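Side-chain contacts in type III effector XopAI (Xanthomonas citri, PDB 6K93), which is a secreted bacterial effector whose mono-ADP-ribosyltransferase-fold domain binds an arginine-containing peptide, probably acting inside the infected host plant's cells: residues C202-S205 against A206-L210; P137-Q140 against Q141-N144; D229-S232 against E233-E237; A151-K154 against W155-E159. One frame throughout, in Å; residues are numbered along the deposited sequence.

Interaction 1: C202-S205 against A206-L210; sequences CIIS and ALHSL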
# COMPACT_ATOMS: atom_id res chain seq x y z
N CYS A 202 -3.49 -4.88 -6.20
CA CYS A 202 -4.18 -5.66 -5.18
C CYS A 202 -4.25 -4.94 -3.84
O CYS A 202 -5.26 -5.06 -3.14
CB CYS A 202 -3.52 -7.03 -5.05
SG CYS A 202 -3.94 -8.08 -6.47
N ILE A 203 -3.24 -4.16 -3.47
CA ILE A 203 -3.35 -3.38 -2.24
C ILE A 203 -4.43 -2.32 -2.38
O ILE A 203 -5.25 -2.13 -1.49
CB ILE A 203 -2.00 -2.74 -1.87
CG1 ILE A 203 -0.93 -3.79 -1.59
CG2 ILE A 203 -2.18 -1.82 -0.66
CD1 ILE A 203 0.47 -3.20 -1.42
N ILE A 204 -4.44 -1.60 -3.50
CA ILE A 204 -5.45 -0.56 -3.70
C ILE A 204 -6.84 -1.17 -3.69
O ILE A 204 -7.76 -0.63 -3.08
CB ILE A 204 -5.19 0.21 -5.01
CG1 ILE A 204 -3.86 0.95 -4.90
CG2 ILE A 204 -6.31 1.20 -5.29
CD1 ILE A 204 -3.39 1.56 -6.21
N SER A 205 -7.01 -2.30 -4.38
CA SER A 205 -8.28 -3.00 -4.39
C SER A 205 -8.71 -3.38 -2.99
O SER A 205 -9.87 -3.20 -2.62
CB SER A 205 -8.14 -4.24 -5.28
OG SER A 205 -9.38 -4.88 -5.44
N ALA A 206 -7.78 -3.91 -2.19
CA ALA A 206 -8.11 -4.28 -0.82
C ALA A 206 -8.57 -3.07 -0.02
O ALA A 206 -9.55 -3.14 0.73
CB ALA A 206 -6.90 -4.91 -0.14
N LEU A 207 -7.85 -1.96 -0.14
CA LEU A 207 -8.16 -0.79 0.67
C LEU A 207 -9.51 -0.20 0.32
O LEU A 207 -10.22 0.30 1.22
CB LEU A 207 -7.06 0.26 0.54
CG LEU A 207 -5.72 -0.18 1.16
CD1 LEU A 207 -4.62 0.79 0.73
CD2 LEU A 207 -5.79 -0.23 2.68
N HIS A 208 -9.91 -0.27 -0.94
CA HIS A 208 -11.19 0.29 -1.33
C HIS A 208 -12.33 -0.70 -1.22
O HIS A 208 -13.49 -0.29 -1.31
CB HIS A 208 -11.11 0.84 -2.76
CG HIS A 208 -10.35 2.12 -2.86
ND1 HIS A 208 -10.68 3.23 -2.11
CD2 HIS A 208 -9.28 2.48 -3.61
CE1 HIS A 208 -9.85 4.22 -2.40
NE2 HIS A 208 -8.99 3.79 -3.30
N SER A 209 -12.05 -1.98 -1.00
CA SER A 209 -13.12 -2.95 -0.86
C SER A 209 -13.38 -3.32 0.60
O SER A 209 -14.47 -3.83 0.90
CB SER A 209 -12.82 -4.21 -1.68
OG SER A 209 -11.63 -4.83 -1.32
N LEU A 210 -12.45 -3.04 1.52
CA LEU A 210 -12.71 -3.27 2.94
C LEU A 210 -13.98 -2.54 3.34
O LEU A 210 -14.19 -1.39 2.93
CB LEU A 210 -11.57 -2.78 3.83
CG LEU A 210 -10.36 -3.71 3.94
CD1 LEU A 210 -9.21 -3.04 4.65
CD2 LEU A 210 -10.71 -5.04 4.61
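The carbonyl oxygen of Ser205 is gripped twice by Ser209 at the C-terminal end of the helix 194-209. The hydroxyl OG of Ser209 donates to Ser205 O at 2.7 Å, while the Ser209 amide adds a weak bond to the same oxygen, with an N-H...O angle of only 126°. What lets the hydroxyl turn back is the first torsion of Ser209 (chi1 59°), which sets OG between the backbone N and the carbonyl carbon and hence over the preceding turn. The case illustrates how a serine near a helix end can return its own hydroxyl to the i-4 carbonyl where the backbone bond is weakening. Ala206 O also has two partners, Ser209 N at 3.3 Å and Leu210 N at 3.0 Å, both arriving from the same face of its carbonyl plane, and Leu210 is where the backbone leaves helical geometry. Further back the alpha-helical pattern is regular, as in the bond from Leu207 N to Ile203 O at 2.9 Å. The side chains repeat that i to i+4 spacing. The apolar pair Ile203 and Leu207 run side by side in the same direction, CG2 of the first lying 3.8 Å from CD1 of the second; Ile204 and His208 do likewise, with CG2 of Ile204 3.6 Å from CD2 of the imidazole. Ser205 OG turns elsewhere, to Ser115 N and Asp167 OD2. Most of this turn is buried: Cys202 and Ala206 pack on helix 165-174, Cys202 also meets helix 117-128, Ile203 and Ile204 reach Phe246, and Leu207 touches strand 272-273.

Interaction 2: P137-Q140 against Q141-N144; sequences PERQ and QRWN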
# COMPACT_ATOMS: atom_id res chain seq x y z
N PRO A 137 10.41 -21.70 -4.50
CA PRO A 137 9.78 -22.76 -3.68
C PRO A 137 9.41 -22.28 -2.28
O PRO A 137 8.30 -22.55 -1.83
CB PRO A 137 10.86 -23.86 -3.68
CG PRO A 137 11.61 -23.65 -4.99
CD PRO A 137 11.64 -22.15 -5.17
N GLU A 138 10.30 -21.57 -1.60
CA GLU A 138 10.02 -21.06 -0.26
C GLU A 138 8.88 -20.07 -0.29
O GLU A 138 7.97 -20.12 0.56
CB GLU A 138 11.30 -20.43 0.33
CG GLU A 138 11.12 -19.50 1.51
CD GLU A 138 12.40 -18.72 1.83
OE1 GLU A 138 12.29 -17.59 2.35
OE2 GLU A 138 13.50 -19.23 1.55
N ARG A 139 8.89 -19.15 -1.27
CA ARG A 139 7.88 -18.10 -1.33
C ARG A 139 6.54 -18.63 -1.81
O ARG A 139 5.49 -18.07 -1.45
CB ARG A 139 8.40 -16.97 -2.18
CG ARG A 139 9.56 -16.28 -1.46
CD ARG A 139 10.06 -15.01 -2.13
NE ARG A 139 9.07 -13.94 -2.19
CZ ARG A 139 8.83 -13.04 -1.24
NH1 ARG A 139 9.52 -13.06 -0.11
NH2 ARG A 139 7.90 -12.12 -1.43
N GLN A 140 6.54 -19.71 -2.58
CA GLN A 140 5.28 -20.39 -2.88
C GLN A 140 4.63 -20.92 -1.62
O GLN A 140 3.42 -20.82 -1.45
CB GLN A 140 5.53 -21.53 -3.87
CG GLN A 140 4.32 -22.35 -4.12
CD GLN A 140 4.32 -22.88 -5.53
OE1 GLN A 140 4.52 -24.07 -5.75
NE2 GLN A 140 4.12 -21.98 -6.50
N GLN A 141 5.42 -21.52 -0.73
CA GLN A 141 4.87 -22.00 0.53
C GLN A 141 4.33 -20.85 1.35
O GLN A 141 3.25 -20.94 1.95
CB GLN A 141 5.94 -22.77 1.30
CG GLN A 141 6.27 -24.11 0.68
CD GLN A 141 5.03 -24.97 0.48
OE1 GLN A 141 4.29 -25.23 1.43
NE2 GLN A 141 4.78 -25.37 -0.76
N ARG A 142 5.08 -19.73 1.38
CA ARG A 142 4.62 -18.55 2.10
C ARG A 142 3.29 -18.05 1.53
O ARG A 142 2.34 -17.76 2.27
CB ARG A 142 5.68 -17.46 2.02
CG ARG A 142 5.26 -16.19 2.73
CD ARG A 142 6.38 -15.18 2.88
NE ARG A 142 6.38 -14.63 4.24
CZ ARG A 142 6.94 -13.48 4.60
NH1 ARG A 142 6.85 -13.08 5.86
NH2 ARG A 142 7.51 -12.69 3.69
N TRP A 143 3.20 -17.96 0.20
CA TRP A 143 1.98 -17.55 -0.49
C TRP A 143 0.82 -18.45 -0.09
O TRP A 143 -0.26 -17.98 0.30
CB TRP A 143 2.20 -17.57 -2.03
CG TRP A 143 0.92 -17.35 -2.77
CD1 TRP A 143 0.05 -18.31 -3.22
CD2 TRP A 143 0.34 -16.10 -3.14
NE1 TRP A 143 -1.05 -17.74 -3.80
CE2 TRP A 143 -0.89 -16.37 -3.78
CE3 TRP A 143 0.73 -14.77 -2.99
CZ2 TRP A 143 -1.72 -15.36 -4.25
CZ3 TRP A 143 -0.10 -13.77 -3.48
CH2 TRP A 143 -1.29 -14.07 -4.10
N ASN A 144 1.01 -19.77 -0.19
CA ASN A 144 -0.05 -20.70 0.18
C ASN A 144 -0.50 -20.48 1.62
O ASN A 144 -1.69 -20.52 1.91
CB ASN A 144 0.43 -22.14 -0.00
CG ASN A 144 0.65 -22.50 -1.45
OD1 ASN A 144 0.19 -21.81 -2.36
ND2 ASN A 144 1.36 -23.59 -1.68
O HOH W 1 7.05 -24.90 -2.68
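The guanidinium of Arg142 has NH1 of Arg139 at its edge, near its plane, with NH2 of Arg142 the nearest nitrogen at 4.3 Å. The i to i+3 spacing on an alpha helix, here the first turns of helix 136-156, allows these like charges to come near each other, and each cation has an acid to answer it: Asp178 forms a salt bridge with Arg139, Glu279 one with Arg142. Both carboxylates would be expected to ease the mutual repulsion. Arg139 is held further by Leu127 O, which takes its NE, and by a cation-pi contact with Trp131. The indole of Trp143 carries Asn144 OD1 at its edge, in plane, and beyond the segment meets the ring of Phe123 with the planes at about 70°. CG of Trp143 stands anti to the backbone N (chi1 172°), a setting that takes the ring away from residues 137-140 and against helices 117-128 and 165-174. The amides of Gln140 and Asn144, one turn apart, are turned by 24° against each other, but only the aliphatic part of Gln140 comes close, its CG lying 4.0 Å from ND2 of Asn144. The backbone binds these positions together more firmly: Trp143 N donates to Arg139 O at 2.8 Å and Asn144 N to Gln140 O at 2.9 Å. At the N-terminal end the longer bond from Gln141 N to Pro137 O, 3.3 Å, is supplemented by a water molecule, which donates to Pro137 O at 2.8 Å and accepts from NE2 of Gln141 at 3.0 Å.

Interaction 3: D229-S232 against E233-E237; sequences DWVS and ERYQE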
# COMPACT_ATOMS: atom_id res chain seq x y z
N ASP A 229 13.53 18.88 0.54
CA ASP A 229 12.98 19.13 -0.79
C ASP A 229 11.93 18.09 -1.17
O ASP A 229 10.99 18.38 -1.92
CB ASP A 229 14.09 19.13 -1.84
CG ASP A 229 14.90 20.42 -1.85
OD1 ASP A 229 14.67 21.29 -0.99
OD2 ASP A 229 15.77 20.55 -2.75
N TRP A 230 12.07 16.86 -0.66
CA TRP A 230 11.05 15.84 -0.86
C TRP A 230 9.73 16.31 -0.29
O TRP A 230 8.68 16.17 -0.93
CB TRP A 230 11.52 14.53 -0.23
CG TRP A 230 10.63 13.37 -0.38
CD1 TRP A 230 10.75 12.34 -1.27
CD2 TRP A 230 9.46 13.07 0.41
NE1 TRP A 230 9.74 11.42 -1.07
CE2 TRP A 230 8.94 11.85 -0.05
CE3 TRP A 230 8.82 13.73 1.47
CZ2 TRP A 230 7.80 11.28 0.49
CZ3 TRP A 230 7.68 13.15 2.02
CH2 TRP A 230 7.18 11.94 1.53
N VAL A 231 9.77 16.92 0.90
CA VAL A 231 8.55 17.41 1.51
C VAL A 231 7.96 18.54 0.68
O VAL A 231 6.77 18.53 0.37
CB VAL A 231 8.81 17.85 2.96
CG1 VAL A 231 7.54 18.49 3.52
CG2 VAL A 231 9.26 16.68 3.80
N SER A 232 8.77 19.54 0.34
CA SER A 232 8.20 20.71 -0.31
C SER A 232 7.72 20.42 -1.73
O SER A 232 6.84 21.14 -2.23
CB SER A 232 9.18 21.88 -0.29
OG SER A 232 10.44 21.55 -0.83
N GLU A 233 8.26 19.38 -2.39
CA GLU A 233 7.72 18.98 -3.68
C GLU A 233 6.33 18.36 -3.56
O GLU A 233 5.60 18.33 -4.55
CB GLU A 233 8.65 17.98 -4.35
CG GLU A 233 9.83 18.60 -5.03
CD GLU A 233 10.69 17.57 -5.72
OE1 GLU A 233 10.14 16.61 -6.30
OE2 GLU A 233 11.93 17.73 -5.67
N ARG A 234 5.96 17.87 -2.38
CA ARG A 234 4.72 17.12 -2.22
C ARG A 234 3.69 17.78 -1.33
O ARG A 234 2.49 17.50 -1.51
CB ARG A 234 5.01 15.73 -1.64
CG ARG A 234 5.74 14.81 -2.62
CD ARG A 234 6.35 13.61 -1.95
NE ARG A 234 7.04 12.79 -2.93
CZ ARG A 234 8.18 13.12 -3.51
NH1 ARG A 234 8.81 14.27 -3.23
NH2 ARG A 234 8.73 12.32 -4.43
N TYR A 235 4.11 18.64 -0.39
CA TYR A 235 3.21 19.23 0.60
C TYR A 235 3.46 20.72 0.66
O TYR A 235 4.61 21.15 0.74
CB TYR A 235 3.43 18.63 1.99
CG TYR A 235 3.29 17.14 2.06
CD1 TYR A 235 4.37 16.31 1.75
CD2 TYR A 235 2.09 16.53 2.42
CE1 TYR A 235 4.26 14.96 1.79
CE2 TYR A 235 1.98 15.17 2.47
CZ TYR A 235 3.06 14.38 2.14
OH TYR A 235 2.99 13.01 2.17
N GLN A 236 2.38 21.51 0.65
CA GLN A 236 2.48 22.94 0.86
C GLN A 236 1.33 23.37 1.76
O GLN A 236 0.20 22.93 1.56
CB GLN A 236 2.42 23.72 -0.46
CG GLN A 236 3.48 23.34 -1.47
CD GLN A 236 2.98 22.30 -2.46
OE1 GLN A 236 1.82 22.30 -2.85
NE2 GLN A 236 3.88 21.40 -2.87
N GLU A 237 1.63 24.21 2.74
CA GLU A 237 0.61 24.75 3.64
C GLU A 237 -0.52 25.39 2.84
O GLU A 237 -0.27 26.15 1.90
CB GLU A 237 1.24 25.79 4.57
CG GLU A 237 0.76 25.75 6.00
CD GLU A 237 1.61 26.60 6.91
OE1 GLU A 237 2.39 26.04 7.68
OE2 GLU A 237 1.51 27.85 6.82
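Val231 O receives two amides as the helix 228-234 runs out, Tyr235 N at 2.8 Å nearly along the C=O axis and Arg234 N at 2.9 Å from well above the carbonyl plane. This mixture of i+4 and i+3 bonds accompanies the change from helix to the extended chain of residues 235-237. Over the last turn Arg234 folds back on Trp230 in a textbook cation-pi stack: the guanidinium lies flat on one face of the indole, the two planes only 5° apart, with CZ 3.6 Å from the centroid of the five-membered ring. The chain runs extended from CG to NE, with CD over the six-membered ring, 3.7 Å from its centroid in a CH-pi contact. The cation is also fixed in rotation, because NH1 donates to Trp230 O at 3.0 Å, in the carbonyl plane and on a lone pair, while NE forms a salt bridge with Glu187. One residue therefore supplies Arg234 with both an aromatic face and a carbonyl acceptor. Gln236 is bent at chi2 and returns NE2 to Ser232 O at 3.0 Å, a fairly straight bond (164°) with the acceptor in the amide plane of Gln236, though NE2 is tilted from the carbonyl plane of Ser232. The buried Tyr235 ring lies alongside Trp230, pointing the same way, with Tyr235 CE1 3.9 Å from Trp230 CZ3 and Val231 O at the edge of the tyrosine ring, in its plane. Beneath the helix lies the five-stranded mixed sheet: Val231 and Tyr235 pack on strand 308-315, Tyr235 also on strand 293-301, and its ring meets Trp264 of strand 262-268 edge-to-face.

Interaction 4: A151-K154 against W155-E159; sequences AQMK and WNHPE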
# COMPACT_ATOMS: atom_id res chain seq x y z
N ALA A 151 -8.28 -16.88 3.65
CA ALA A 151 -9.54 -17.59 3.47
C ALA A 151 -10.18 -17.90 4.81
O ALA A 151 -11.40 -17.75 4.98
CB ALA A 151 -9.29 -18.86 2.66
N GLN A 152 -9.37 -18.34 5.78
CA GLN A 152 -9.89 -18.60 7.12
C GLN A 152 -10.39 -17.31 7.76
O GLN A 152 -11.40 -17.30 8.47
CB GLN A 152 -8.81 -19.23 7.99
CG GLN A 152 -9.36 -19.82 9.28
CD GLN A 152 -10.35 -20.94 9.04
OE1 GLN A 152 -10.05 -21.91 8.33
NE2 GLN A 152 -11.53 -20.82 9.63
N MET A 153 -9.69 -16.22 7.52
CA MET A 153 -10.10 -14.94 8.08
C MET A 153 -11.45 -14.50 7.55
O MET A 153 -12.27 -13.97 8.30
CB MET A 153 -9.06 -13.86 7.77
CG MET A 153 -9.36 -12.59 8.51
SD MET A 153 -7.90 -11.58 8.67
CE MET A 153 -6.72 -12.68 9.46
N LYS A 154 -11.69 -14.69 6.26
CA LYS A 154 -12.98 -14.33 5.68
C LYS A 154 -14.10 -15.16 6.29
O LYS A 154 -15.23 -14.67 6.44
CB LYS A 154 -12.95 -14.54 4.17
CG LYS A 154 -12.15 -13.47 3.42
CD LYS A 154 -11.72 -13.99 2.06
CE LYS A 154 -12.92 -14.34 1.19
NZ LYS A 154 -12.52 -14.60 -0.22
N TRP A 155 -13.80 -16.41 6.64
CA TRP A 155 -14.80 -17.27 7.27
C TRP A 155 -15.08 -16.85 8.70
O TRP A 155 -16.23 -16.83 9.14
CB TRP A 155 -14.32 -18.71 7.22
CG TRP A 155 -15.24 -19.69 7.83
CD1 TRP A 155 -15.15 -20.24 9.07
CD2 TRP A 155 -16.40 -20.25 7.21
NE1 TRP A 155 -16.20 -21.12 9.27
CE2 TRP A 155 -16.98 -21.13 8.14
CE3 TRP A 155 -17.01 -20.08 5.96
CZ2 TRP A 155 -18.13 -21.85 7.86
CZ3 TRP A 155 -18.15 -20.79 5.68
CH2 TRP A 155 -18.71 -21.67 6.63
N ASN A 156 -14.02 -16.50 9.45
CA ASN A 156 -14.16 -16.12 10.85
C ASN A 156 -14.67 -14.70 11.03
O ASN A 156 -15.12 -14.35 12.13
CB ASN A 156 -12.80 -16.24 11.55
CG ASN A 156 -12.31 -17.67 11.61
OD1 ASN A 156 -13.08 -18.60 11.43
ND2 ASN A 156 -11.01 -17.84 11.86
N HIS A 157 -14.60 -13.88 9.99
CA HIS A 157 -14.99 -12.47 10.02
C HIS A 157 -15.89 -12.24 8.81
O HIS A 157 -15.46 -11.70 7.79
CB HIS A 157 -13.76 -11.57 10.04
CG HIS A 157 -12.90 -11.78 11.25
ND1 HIS A 157 -13.09 -11.08 12.43
CD2 HIS A 157 -11.89 -12.65 11.48
CE1 HIS A 157 -12.21 -11.49 13.32
NE2 HIS A 157 -11.47 -12.44 12.78
N PRO A 158 -17.15 -12.65 8.92
CA PRO A 158 -18.01 -12.67 7.73
C PRO A 158 -18.18 -11.34 7.05
O PRO A 158 -18.57 -11.34 5.87
CB PRO A 158 -19.36 -13.19 8.26
CG PRO A 158 -19.03 -13.87 9.56
CD PRO A 158 -17.81 -13.21 10.11
N GLU A 159 -17.93 -10.22 7.72
CA GLU A 159 -17.98 -8.93 7.04
C GLU A 159 -16.95 -8.85 5.92
O GLU A 159 -17.05 -7.97 5.06
CB GLU A 159 -17.79 -7.79 8.04
CG GLU A 159 -16.39 -7.52 8.52
CD GLU A 159 -15.91 -8.42 9.63
OE1 GLU A 159 -16.64 -9.36 10.03
OE2 GLU A 159 -14.78 -8.19 10.13
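Gln152 and Asn156 provide the side-chain hydrogen bond of this helix end, NE2 of Gln152 donating to OD1 of Asn156 at 3.3 Å. The acceptor lies in the amide plane of Gln152, yet the donor stands above the carbonyl plane of Asn156, not on a lone pair, and the two amides are turned 43° apart. A bend at chi2 (63°) brings the Gln152 amide round toward the next turn. Backbone bonds run beneath it: Asn156 N reaches Gln152 O at 2.9 Å, and His157 N makes a weak last bond to Met153 O, just where His157 leaves helical geometry. That same carbonyl oxygen, Met153 O, also lies at the edge of the His157 ring, in plane. Van der Waals contacts complete the set. NE2 of Gln152 lies 3.7 Å from CD1 of Trp155, with amide and indole planes 75° apart. CG of Met153 approaches CD2 of the imidazole of His157 at 3.9 Å. This is largely a surface contact closing helix 136-156 before the 3-10 turn at 158-159. Lys154 NZ ties it to Met163 O and to Thr165 at the start of helix 165-174, while Met153 and His157 pack on loop residues Phe277 and Met276.

Along the chain the order is interaction 2, interaction 4, interaction 1, interaction 3, all inside the range of the arginine ADP-ribosyltransferase family. Interactions 2 and 4 occupy the beginning and end of one helix, 136-156, with centres about 22 Å apart. Interaction 1 lies nearer the middle of the protein, on helix 194-209, its centre about 16 Å from that of interaction 4 and about 22 Å from that of interaction 2. Interaction 3 belongs to the short helix beside the five-stranded sheet, about 40 Å between centres from interactions 2 and 4 and across the chain's centre from both. None touches another; three lie in the helical part, and interaction 3 joins a short helix to the five-stranded sheet.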